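NAD nucleotidase (Haemophilus influenzae, PDB 3ZTV) degrades NAD in the periplasm to adenosine and nicotinamide riboside, acting both as a pyrophosphatase and as a zinc-dependent 5'-nucleotidase. Local coordinates at residues Ile18-Ser23 and Leu201-Ser206; Asp226-Tyr231 and Asp540-Asp545; Thr435-Lys440 and Tyr516-Lys521. All blocks are in the same frame, centred on the assembly; numbering follows the deposited sequence.

Interaction 1 of 3, residues Ile18-Ser23 and Leu201-Ser206; sequences INDHHS and LSHAGS. With ZN (zinc ion), chain C.
This contact belongs to the dinuclear zinc site of the calcineurin-like phosphoesterase fold, where the D-x-H motif formed by D20 and H22 follows strand 11-18 and H203 comes from the chain of strand 198-203. D20 holds the zinc ion of chain C through OD1 at 2.0 Å, and H22 binds it through NE2 at 2.1 Å; D70 and a water also bind this ion. A carboxylate supplies negative charge and an imidazole offers a nitrogen lone pair, both well suited to zinc. The D20 carboxylate lies beside its backbone N (chi1 -66°), which turns OD1 to the metal, while OD2 is held by the backbone N of D226. Across the contact H203 NE2, as modelled, lies 3.1 Å from D20 OD1, above the carboxylate plane and in hydrogen-bonding geometry. That assignment is doubtful: H203 CE1 sits 2.1 Å from the zinc ion of chain B, a spacing expected of a ligating nitrogen, and H203 is a probable ligand of that ion. Behind the histidine the backbone turns sharply, and the small hydroxyl of S202 fits the ST turn in which A204 N donates to S202 OG at 3.0 Å.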
loop_
_atom_site.group_PDB
_atom_site.type_symbol
_atom_site.label_atom_id
_atom_site.label_comp_id
_atom_site.label_asym_id
_atom_site.label_seq_id
_atom_site.Cartn_x
_atom_site.Cartn_y
_atom_site.Cartn_z
ATOM N N ILE A 18 -28.603 3.420 4.506
ATOM C CA ILE A 18 -28.296 4.461 5.493
ATOM C C ILE A 18 -26.827 4.349 5.916
ATOM O O ILE A 18 -26.144 3.351 5.598
ATOM C CB ILE A 18 -29.197 4.402 6.768
ATOM C CG1 ILE A 18 -28.837 3.241 7.707
ATOM C CG2 ILE A 18 -30.665 4.336 6.397
ATOM C CD1 ILE A 18 -29.472 3.381 9.108
ATOM N N ASN A 19 -26.338 5.335 6.668
ATOM C CA ASN A 19 -24.963 5.297 7.165
ATOM C C ASN A 19 -24.839 6.224 8.358
ATOM O O ASN A 19 -25.591 7.194 8.484
ATOM C CB ASN A 19 -23.974 5.748 6.086
ATOM C CG ASN A 19 -24.244 7.168 5.619
ATOM O OD1 ASN A 19 -23.624 8.137 6.091
ATOM N ND2 ASN A 19 -25.178 7.306 4.695
ATOM N N ASP A 20 -23.899 5.918 9.250
ATOM C CA ASP A 20 -23.497 6.861 10.295
ATOM C C ASP A 20 -24.665 7.283 11.189
ATOM O O ASP A 20 -24.834 8.463 11.531
ATOM C CB ASP A 20 -22.814 8.087 9.683
ATOM C CG ASP A 20 -21.486 7.741 9.033
ATOM O OD1 ASP A 20 -20.446 7.705 9.741
ATOM O OD2 ASP A 20 -21.468 7.490 7.811
ATOM N N HIS A 21 -25.488 6.323 11.573
ATOM C CA HIS A 21 -26.571 6.678 12.490
ATOM C C HIS A 21 -26.090 7.029 13.907
ATOM O O HIS A 21 -26.779 7.766 14.615
ATOM C CB HIS A 21 -27.765 5.688 12.452
ATOM C CG HIS A 21 -27.660 4.503 13.363
ATOM N ND1 HIS A 21 -27.180 3.277 12.944
ATOM C CD2 HIS A 21 -28.070 4.329 14.646
ATOM C CE1 HIS A 21 -27.258 2.415 13.942
ATOM N NE2 HIS A 21 -27.803 3.025 14.981
ATOM N N HIS A 22 -24.907 6.554 14.285
ATOM C CA HIS A 22 -24.249 7.005 15.525
ATOM C C HIS A 22 -25.176 6.957 16.750
ATOM O O HIS A 22 -25.231 7.899 17.545
ATOM C CB HIS A 22 -23.684 8.411 15.335
ATOM C CG HIS A 22 -22.389 8.447 14.576
ATOM N ND1 HIS A 22 -21.177 8.114 15.141
ATOM C CD2 HIS A 22 -22.114 8.824 13.303
ATOM C CE1 HIS A 22 -20.216 8.249 14.241
ATOM N NE2 HIS A 22 -20.757 8.700 13.119
ATOM N N SER A 23 -25.931 5.873 16.861
ATOM C CA SER A 23 -26.790 5.648 18.019
ATOM C C SER A 23 -27.926 6.658 18.172
ATOM O O SER A 23 -28.492 6.792 19.269
ATOM C CB SER A 23 -25.955 5.547 19.310
ATOM O OG SER A 23 -25.034 4.471 19.231
ATOM N N LEU A 201 -19.478 -1.450 -0.421
ATOM C CA LEU A 201 -20.108 -0.849 0.755
ATOM C C LEU A 201 -18.959 -0.351 1.632
ATOM O O LEU A 201 -18.298 -1.139 2.326
ATOM C CB LEU A 201 -20.955 -1.897 1.479
ATOM C CG LEU A 201 -21.751 -1.434 2.698
ATOM C CD1 LEU A 201 -22.694 -0.277 2.361
ATOM C CD2 LEU A 201 -22.515 -2.588 3.311
ATOM N N SER A 202 -18.676 0.943 1.540
ATOM C CA SER A 202 -17.406 1.498 2.006
ATOM C C SER A 202 -17.523 2.674 2.964
ATOM O O SER A 202 -18.035 3.737 2.618
ATOM C CB SER A 202 -16.540 1.923 0.821
ATOM O OG SER A 202 -15.411 2.656 1.276
ATOM N N HIS A 203 -16.997 2.454 4.178
ATOM C CA HIS A 203 -16.826 3.510 5.174
ATOM C C HIS A 203 -15.528 4.303 4.983
ATOM O O HIS A 203 -15.019 4.912 5.943
ATOM C CB HIS A 203 -16.876 2.979 6.619
ATOM C CG HIS A 203 -17.443 3.975 7.589
ATOM N ND1 HIS A 203 -16.689 4.854 8.351
ATOM C CD2 HIS A 203 -18.732 4.258 7.864
ATOM C CE1 HIS A 203 -17.505 5.617 9.068
ATOM N NE2 HIS A 203 -18.746 5.269 8.792
ATOM N N ALA A 204 -14.980 4.306 3.768
ATOM C CA ALA A 204 -13.737 5.047 3.526
ATOM C C ALA A 204 -13.924 6.560 3.471
ATOM O O ALA A 204 -12.932 7.294 3.498
ATOM C CB ALA A 204 -13.052 4.566 2.241
ATOM N N GLY A 205 -15.174 7.016 3.411
ATOM C CA GLY A 205 -15.479 8.428 3.239
ATOM C C GLY A 205 -15.626 8.838 1.774
ATOM O O GLY A 205 -15.067 8.191 0.867
ATOM N N SER A 206 -16.356 9.921 1.531
ATOM C CA SER A 206 -16.583 10.370 0.157
ATOM C C SER A 206 -15.291 10.617 -0.621
ATOM O O SER A 206 -15.187 10.214 -1.779
ATOM C CB SER A 206 -17.477 11.613 0.133
ATOM O OG SER A 206 -18.828 11.273 0.386
HETATM ZN ZN ZN C . -19.706 8.733 11.287
HETATM O O HOH W 1 -17.736 9.019 10.741
#

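Interaction 2 of 3, residues Asp226-Tyr231 and Asp540-Asp545; sequences DSHYLY and DTYLPD. With ZN (zinc ion), chain B.
The rim of the dinuclear zinc site is where the metal-binding domain meets the C-terminal domain, and here the rings of H228 and Y542 stack face to face. H228 follows the zinc ligand D226 in a loop of the phosphoesterase domain, whereas Y542 comes from edge strand 539-544 of the other domain. The ring centroids are 3.8 Å apart and the planes differ by only 15°, so the two flat groups share van der Waals contact over nearly the whole imidazole. The side chains run past each other in opposite directions. On its other face the tyrosine ring is covered by its own chain, D540 O lying 3.4 Å above the plane and toward the rim. An Asx turn fixes the backbone there: Y542 N donates to D540 OD1 at 3.0 Å, and an ST turn follows with L543 N bonded to T541 OG1. The phenol reaches S227 O through a water, which donates to that carbonyl at 2.9 Å but has only a weak, long link to Y542 OH. D226 serves the metal instead: its OD1 binds the zinc ion of chain B at 2.1 Å, alongside N102 and D70, which the two zinc ions share. D226 OD2 pairs with K163, while D226 O accepts from the water held between the ions. The H228 ring approaches the other zinc ion to about 2 Å, nearest atoms, and probably ligates it. If so, its imidazole would be electron-poor and the phenol ring a favourable partner, and the stack probably helps keep the H228 ring's orientation at the metal.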
loop_
_atom_site.group_PDB
_atom_site.type_symbol
_atom_site.label_atom_id
_atom_site.label_comp_id
_atom_site.label_asym_id
_atom_site.label_seq_id
_atom_site.Cartn_x
_atom_site.Cartn_y
_atom_site.Cartn_z
ATOM N N ASP A 226 -18.963 7.618 6.479
ATOM C CA ASP A 226 -17.874 8.320 7.189
ATOM C C ASP A 226 -17.861 9.831 7.082
ATOM O O ASP A 226 -17.515 10.504 8.057
ATOM C CB ASP A 226 -16.462 7.773 6.917
ATOM C CG ASP A 226 -15.427 8.327 7.907
ATOM O OD1 ASP A 226 -15.529 8.064 9.121
ATOM O OD2 ASP A 226 -14.490 9.046 7.486
ATOM N N SER A 227 -18.191 10.358 5.906
ATOM C CA SER A 227 -18.143 11.801 5.678
ATOM C C SER A 227 -19.401 12.557 6.129
ATOM O O SER A 227 -19.349 13.773 6.316
ATOM C CB SER A 227 -17.822 12.106 4.202
ATOM O OG SER A 227 -18.385 11.148 3.296
ATOM N N HIS A 228 -20.515 11.846 6.325
ATOM C CA HIS A 228 -21.757 12.460 6.817
ATOM C C HIS A 228 -22.346 13.484 5.809
ATOM O O HIS A 228 -23.133 14.366 6.187
ATOM C CB HIS A 228 -21.528 13.182 8.160
ATOM C CG HIS A 228 -21.288 12.300 9.363
ATOM N ND1 HIS A 228 -20.749 11.029 9.332
ATOM C CD2 HIS A 228 -21.492 12.581 10.670
ATOM C CE1 HIS A 228 -20.654 10.571 10.573
ATOM N NE2 HIS A 228 -21.108 11.490 11.399
ATOM N N TYR A 229 -21.988 13.381 4.533
ATOM C CA TYR A 229 -22.484 14.328 3.529
ATOM C C TYR A 229 -23.908 14.028 3.095
ATOM O O TYR A 229 -24.250 12.873 2.782
ATOM C CB TYR A 229 -21.614 14.300 2.273
ATOM C CG TYR A 229 -20.208 14.833 2.415
ATOM C CD1 TYR A 229 -19.823 15.614 3.499
ATOM C CD2 TYR A 229 -19.257 14.558 1.438
ATOM C CE1 TYR A 229 -18.521 16.103 3.599
ATOM C CE2 TYR A 229 -17.967 15.046 1.524
ATOM C CZ TYR A 229 -17.601 15.807 2.608
ATOM O OH TYR A 229 -16.307 16.281 2.697
ATOM N N LEU A 230 -24.726 15.082 3.044
ATOM C CA LEU A 230 -26.033 14.996 2.391
ATOM C C LEU A 230 -25.825 15.059 0.873
ATOM O O LEU A 230 -25.370 16.079 0.339
ATOM C CB LEU A 230 -26.963 16.134 2.849
ATOM C CG LEU A 230 -28.344 16.195 2.183
ATOM C CD1 LEU A 230 -29.170 14.933 2.403
ATOM C CD2 LEU A 230 -29.124 17.426 2.650
ATOM N N TYR A 231 -26.130 13.960 0.187
ATOM C CA TYR A 231 -26.201 13.964 -1.277
ATOM C C TYR A 231 -27.676 14.224 -1.563
ATOM O O TYR A 231 -28.548 13.496 -1.100
ATOM C CB TYR A 231 -25.765 12.612 -1.866
ATOM C CG TYR A 231 -24.269 12.302 -1.910
ATOM C CD1 TYR A 231 -23.490 12.348 -0.758
ATOM C CD2 TYR A 231 -23.651 11.937 -3.105
ATOM C CE1 TYR A 231 -22.143 12.030 -0.787
ATOM C CE2 TYR A 231 -22.302 11.609 -3.143
ATOM C CZ TYR A 231 -21.556 11.668 -1.985
ATOM O OH TYR A 231 -20.218 11.334 -2.042
ATOM N N ASP A 540 -13.523 16.719 11.919
ATOM C CA ASP A 540 -14.524 16.569 12.964
ATOM C C ASP A 540 -14.548 15.091 13.330
ATOM O O ASP A 540 -14.896 14.244 12.502
ATOM C CB ASP A 540 -15.897 17.020 12.449
ATOM C CG ASP A 540 -16.945 17.119 13.552
ATOM O OD1 ASP A 540 -16.783 16.468 14.606
ATOM O OD2 ASP A 540 -17.942 17.851 13.353
ATOM N N THR A 541 -14.155 14.767 14.557
ATOM C CA THR A 541 -14.114 13.374 14.993
ATOM C C THR A 541 -15.494 12.765 15.277
ATOM O O THR A 541 -15.614 11.547 15.406
ATOM C CB THR A 541 -13.309 13.202 16.294
ATOM O OG1 THR A 541 -14.012 13.840 17.373
ATOM C CG2 THR A 541 -11.909 13.779 16.147
ATOM N N TYR A 542 -16.506 13.619 15.431
ATOM C CA TYR A 542 -17.860 13.193 15.826
ATOM C C TYR A 542 -17.916 12.555 17.218
ATOM O O TYR A 542 -18.862 11.846 17.555
ATOM C CB TYR A 542 -18.510 12.310 14.746
ATOM C CG TYR A 542 -18.597 13.034 13.420
ATOM C CD1 TYR A 542 -19.313 14.222 13.300
ATOM C CD2 TYR A 542 -17.931 12.557 12.301
ATOM C CE1 TYR A 542 -19.364 14.906 12.102
ATOM C CE2 TYR A 542 -17.992 13.231 11.093
ATOM C CZ TYR A 542 -18.706 14.402 11.002
ATOM O OH TYR A 542 -18.764 15.080 9.798
ATOM N N LEU A 543 -16.912 12.850 18.042
ATOM C CA LEU A 543 -16.900 12.446 19.448
ATOM C C LEU A 543 -17.522 13.547 20.312
ATOM O O LEU A 543 -16.925 14.611 20.481
ATOM C CB LEU A 543 -15.458 12.199 19.892
ATOM C CG LEU A 543 -14.736 11.060 19.158
ATOM C CD1 LEU A 543 -13.229 11.106 19.386
ATOM C CD2 LEU A 543 -15.315 9.716 19.581
ATOM N N PRO A 544 -18.728 13.312 20.858
ATOM C CA PRO A 544 -19.407 14.394 21.584
ATOM C C PRO A 544 -18.779 14.743 22.936
ATOM O O PRO A 544 -18.291 13.867 23.663
ATOM C CB PRO A 544 -20.831 13.855 21.794
ATOM C CG PRO A 544 -20.965 12.694 20.870
ATOM C CD PRO A 544 -19.580 12.120 20.714
ATOM N N ASP A 545 -18.838 16.032 23.265
ATOM C CA ASP A 545 -18.230 16.553 24.491
ATOM C C ASP A 545 -18.704 15.902 25.795
ATOM O O ASP A 545 -17.886 15.540 26.638
ATOM C CB ASP A 545 -18.322 18.090 24.570
ATOM C CG ASP A 545 -19.739 18.641 24.354
ATOM O OD1 ASP A 545 -20.719 17.867 24.361
ATOM O OD2 ASP A 545 -19.860 19.880 24.190
HETATM ZN ZN ZN B . -17.023 7.177 10.388
HETATM O O HOH W 1 -17.736 9.019 10.741
HETATM O O HOH W 2 -20.055 16.538 6.899
#

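Interaction 3 of 3, residues Thr435-Lys440 and Tyr516-Lys521; sequences TLYTYK and YVAGGK. With ADN (adenosine), chain D.
The hydroxyl of Y439 donates to A518 O at 2.8 Å, joining strand 435-442 in the mixed sheet of the C-terminal nucleotidase domain to the short, weakly bonded helix around 516-518 beside the adenosine pocket. The donor stands 36° above the carbonyl plane, at a C=O...donor angle of 135°, so this short bond does not follow a lone pair. Tyrosine suits the place because its rigid ring spans the gap from strand to helix and carries a hydroxyl at its tip. Y437, two residues earlier on the same face of the strand, packs its CG 3.7 Å from A518 CB, and A518 is small enough for its methyl to sit close to both tyrosines. Y437 CD1 also lies over the rim of the Y439 ring, and F531 touches both aromatic side chains. Beyond A518 the helix closes in a Schellman motif: G520 N donates to V517 O at 2.9 Å, and G520 has the positive phi that glycine adopts readily. The peptide then turns back, bringing K521 to Y516. The bond to CB of Y516 points away from the strand, and its ring lies against the nucleoside, its CG anti to the backbone N (chi1 173°). One face lies against the adenine, with ADN C6 3.3 Å from Y516 CG, an apolar surface suited to a flat base; F432 is also part of this pocket. N408, N434, S462 and D522 supply hydrogen bonds to the nucleoside. The opposite face of the tyrosine is occupied by the aliphatic part of the lysine, with K521 CB 3.5 Å above the ring centre.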
loop_
_atom_site.group_PDB
_atom_site.type_symbol
_atom_site.label_atom_id
_atom_site.label_comp_id
_atom_site.label_asym_id
_atom_site.label_seq_id
_atom_site.Cartn_x
_atom_site.Cartn_y
_atom_site.Cartn_z
ATOM N N THR A 435 -18.554 18.633 19.303
ATOM C CA THR A 435 -17.741 17.437 19.135
ATOM C C THR A 435 -16.277 17.865 19.121
ATOM O O THR A 435 -15.966 19.041 18.933
ATOM C CB THR A 435 -18.065 16.704 17.820
ATOM O OG1 THR A 435 -18.001 17.640 16.740
ATOM C CG2 THR A 435 -19.456 16.074 17.873
ATOM N N LEU A 436 -15.384 16.903 19.303
ATOM C CA LEU A 436 -13.950 17.163 19.248
ATOM C C LEU A 436 -13.491 17.310 17.795
ATOM O O LEU A 436 -13.838 16.485 16.939
ATOM C CB LEU A 436 -13.196 16.025 19.927
ATOM C CG LEU A 436 -11.668 16.094 19.950
ATOM C CD1 LEU A 436 -11.174 17.260 20.788
ATOM C CD2 LEU A 436 -11.118 14.793 20.501
ATOM N N TYR A 437 -12.701 18.350 17.529
ATOM C CA TYR A 437 -12.219 18.689 16.190
ATOM C C TYR A 437 -10.694 18.823 16.264
ATOM O O TYR A 437 -10.180 19.420 17.217
ATOM C CB TYR A 437 -12.830 20.031 15.757
ATOM C CG TYR A 437 -12.779 20.271 14.264
ATOM C CD1 TYR A 437 -11.606 20.680 13.643
ATOM C CD2 TYR A 437 -13.899 20.056 13.471
ATOM C CE1 TYR A 437 -11.555 20.877 12.271
ATOM C CE2 TYR A 437 -13.853 20.247 12.104
ATOM C CZ TYR A 437 -12.677 20.660 11.511
ATOM O OH TYR A 437 -12.617 20.855 10.145
ATOM N N THR A 438 -9.957 18.281 15.293
ATOM C CA THR A 438 -8.495 18.410 15.328
ATOM C C THR A 438 -7.912 19.115 14.115
ATOM O O THR A 438 -8.472 19.069 13.019
ATOM C CB THR A 438 -7.760 17.046 15.504
ATOM O OG1 THR A 438 -7.925 16.239 14.327
ATOM C CG2 THR A 438 -8.273 16.292 16.723
ATOM N N TYR A 439 -6.762 19.750 14.338
ATOM C CA TYR A 439 -5.918 20.303 13.288
ATOM C C TYR A 439 -4.485 19.852 13.517
ATOM O O TYR A 439 -4.066 19.628 14.653
ATOM C CB TYR A 439 -5.916 21.829 13.330
ATOM C CG TYR A 439 -7.202 22.501 12.910
ATOM C CD1 TYR A 439 -7.657 22.421 11.598
ATOM C CD2 TYR A 439 -7.943 23.259 13.816
ATOM C CE1 TYR A 439 -8.820 23.045 11.207
ATOM C CE2 TYR A 439 -9.109 23.896 13.429
ATOM C CZ TYR A 439 -9.538 23.786 12.119
ATOM O OH TYR A 439 -10.694 24.404 11.725
ATOM N N LYS A 440 -3.728 19.736 12.429
ATOM C CA LYS A 440 -2.293 19.478 12.506
ATOM C C LYS A 440 -1.615 20.797 12.159
ATOM O O LYS A 440 -1.728 21.268 11.031
ATOM C CB LYS A 440 -1.896 18.395 11.501
ATOM C CG LYS A 440 -0.431 17.983 11.559
ATOM C CD LYS A 440 -0.134 17.138 12.782
ATOM C CE LYS A 440 1.243 16.499 12.680
ATOM N NZ LYS A 440 1.606 15.750 13.912
ATOM N N TYR A 516 -17.088 24.352 17.912
ATOM C CA TYR A 516 -17.498 25.754 17.915
ATOM C C TYR A 516 -16.319 26.690 17.639
ATOM O O TYR A 516 -16.333 27.444 16.674
ATOM C CB TYR A 516 -18.190 26.073 19.249
ATOM C CG TYR A 516 -18.541 27.523 19.528
ATOM C CD1 TYR A 516 -19.695 28.104 19.007
ATOM C CD2 TYR A 516 -17.741 28.295 20.361
ATOM C CE1 TYR A 516 -20.017 29.427 19.294
ATOM C CE2 TYR A 516 -18.053 29.607 20.648
ATOM C CZ TYR A 516 -19.189 30.171 20.115
ATOM O OH TYR A 516 -19.492 31.483 20.411
ATOM N N VAL A 517 -15.279 26.639 18.464
ATOM C CA VAL A 517 -14.124 27.504 18.197
ATOM C C VAL A 517 -13.271 27.045 17.005
ATOM O O VAL A 517 -12.533 27.841 16.420
ATOM C CB VAL A 517 -13.238 27.731 19.442
ATOM C CG1 VAL A 517 -14.049 28.391 20.552
ATOM C CG2 VAL A 517 -12.625 26.432 19.918
ATOM N N ALA A 518 -13.383 25.776 16.623
ATOM C CA ALA A 518 -12.643 25.282 15.460
ATOM C C ALA A 518 -13.011 26.045 14.181
ATOM O O ALA A 518 -12.198 26.170 13.268
ATOM C CB ALA A 518 -12.878 23.800 15.273
ATOM N N GLY A 519 -14.238 26.558 14.123
ATOM C CA GLY A 519 -14.691 27.315 12.968
ATOM C C GLY A 519 -14.387 28.800 13.075
ATOM O O GLY A 519 -14.750 29.582 12.199
ATOM N N GLY A 520 -13.723 29.197 14.155
ATOM C CA GLY A 520 -13.309 30.577 14.324
ATOM C C GLY A 520 -14.192 31.417 15.226
ATOM O O GLY A 520 -13.968 32.618 15.376
ATOM N N LYS A 521 -15.199 30.802 15.836
ATOM C CA LYS A 521 -16.075 31.539 16.740
ATOM C C LYS A 521 -15.296 32.007 17.973
ATOM O O LYS A 521 -14.183 31.537 18.230
ATOM C CB LYS A 521 -17.272 30.680 17.154
ATOM C CG LYS A 521 -18.111 30.180 15.991
ATOM C CD LYS A 521 -18.859 31.310 15.317
ATOM C CE LYS A 521 -19.605 30.804 14.091
ATOM N NZ LYS A 521 -20.393 29.578 14.405
HETATM O "O5'" ADN D . -22.835 33.466 25.897
HETATM C "C5'" ADN D . -22.015 33.396 24.729
HETATM C "C4'" ADN D . -20.705 32.705 25.090
HETATM O "O4'" ADN D . -20.942 31.329 25.398
HETATM C "C3'" ADN D . -19.698 32.713 23.957
HETATM O "O3'" ADN D . -18.858 33.871 24.017
HETATM C "C2'" ADN D . -18.906 31.441 24.192
HETATM O "O2'" ADN D . -17.812 31.675 25.087
HETATM C "C1'" ADN D . -19.892 30.513 24.877
HETATM N N9 ADN D . -20.450 29.571 23.882
HETATM C C8 ADN D . -21.567 29.725 23.143
HETATM N N7 ADN D . -21.765 28.645 22.337
HETATM C C5 ADN D . -20.749 27.780 22.558
HETATM C C6 ADN D . -20.328 26.450 22.064
HETATM N N6 ADN D . -21.032 25.776 21.126
HETATM N N1 ADN D . -19.202 25.918 22.579
HETATM C C2 ADN D . -18.471 26.551 23.514
HETATM N N3 ADN D . -18.791 27.756 24.008
HETATM C C4 ADN D . -19.899 28.400 23.581
#

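Interactions 1 and 2 share one metal centre, completed by D70 and N102: their centres are 9 Å apart, one water bridges both zinc ions, and S206 OG lies 2.8 Å from Y231 OH, a probable hydrogen bond. Interaction 3 sits 13 Å from interaction 2, centre to centre, and is joined to it through neighbouring strands 435-442 and 539-544, where T541 OG1 meets L436 O and D540 OD1 meets T435 OG1, each at 2.7 Å. Interaction 2 thus links catalytic centre and nucleoside pocket. Adenosine O5' is 28.9 Å from the zinc ion of chain C, so a phosphate on a nucleotide bound this way would be far from the zinc ions, consistent with an open form whose domains move together, as in related 5'-nucleotidases.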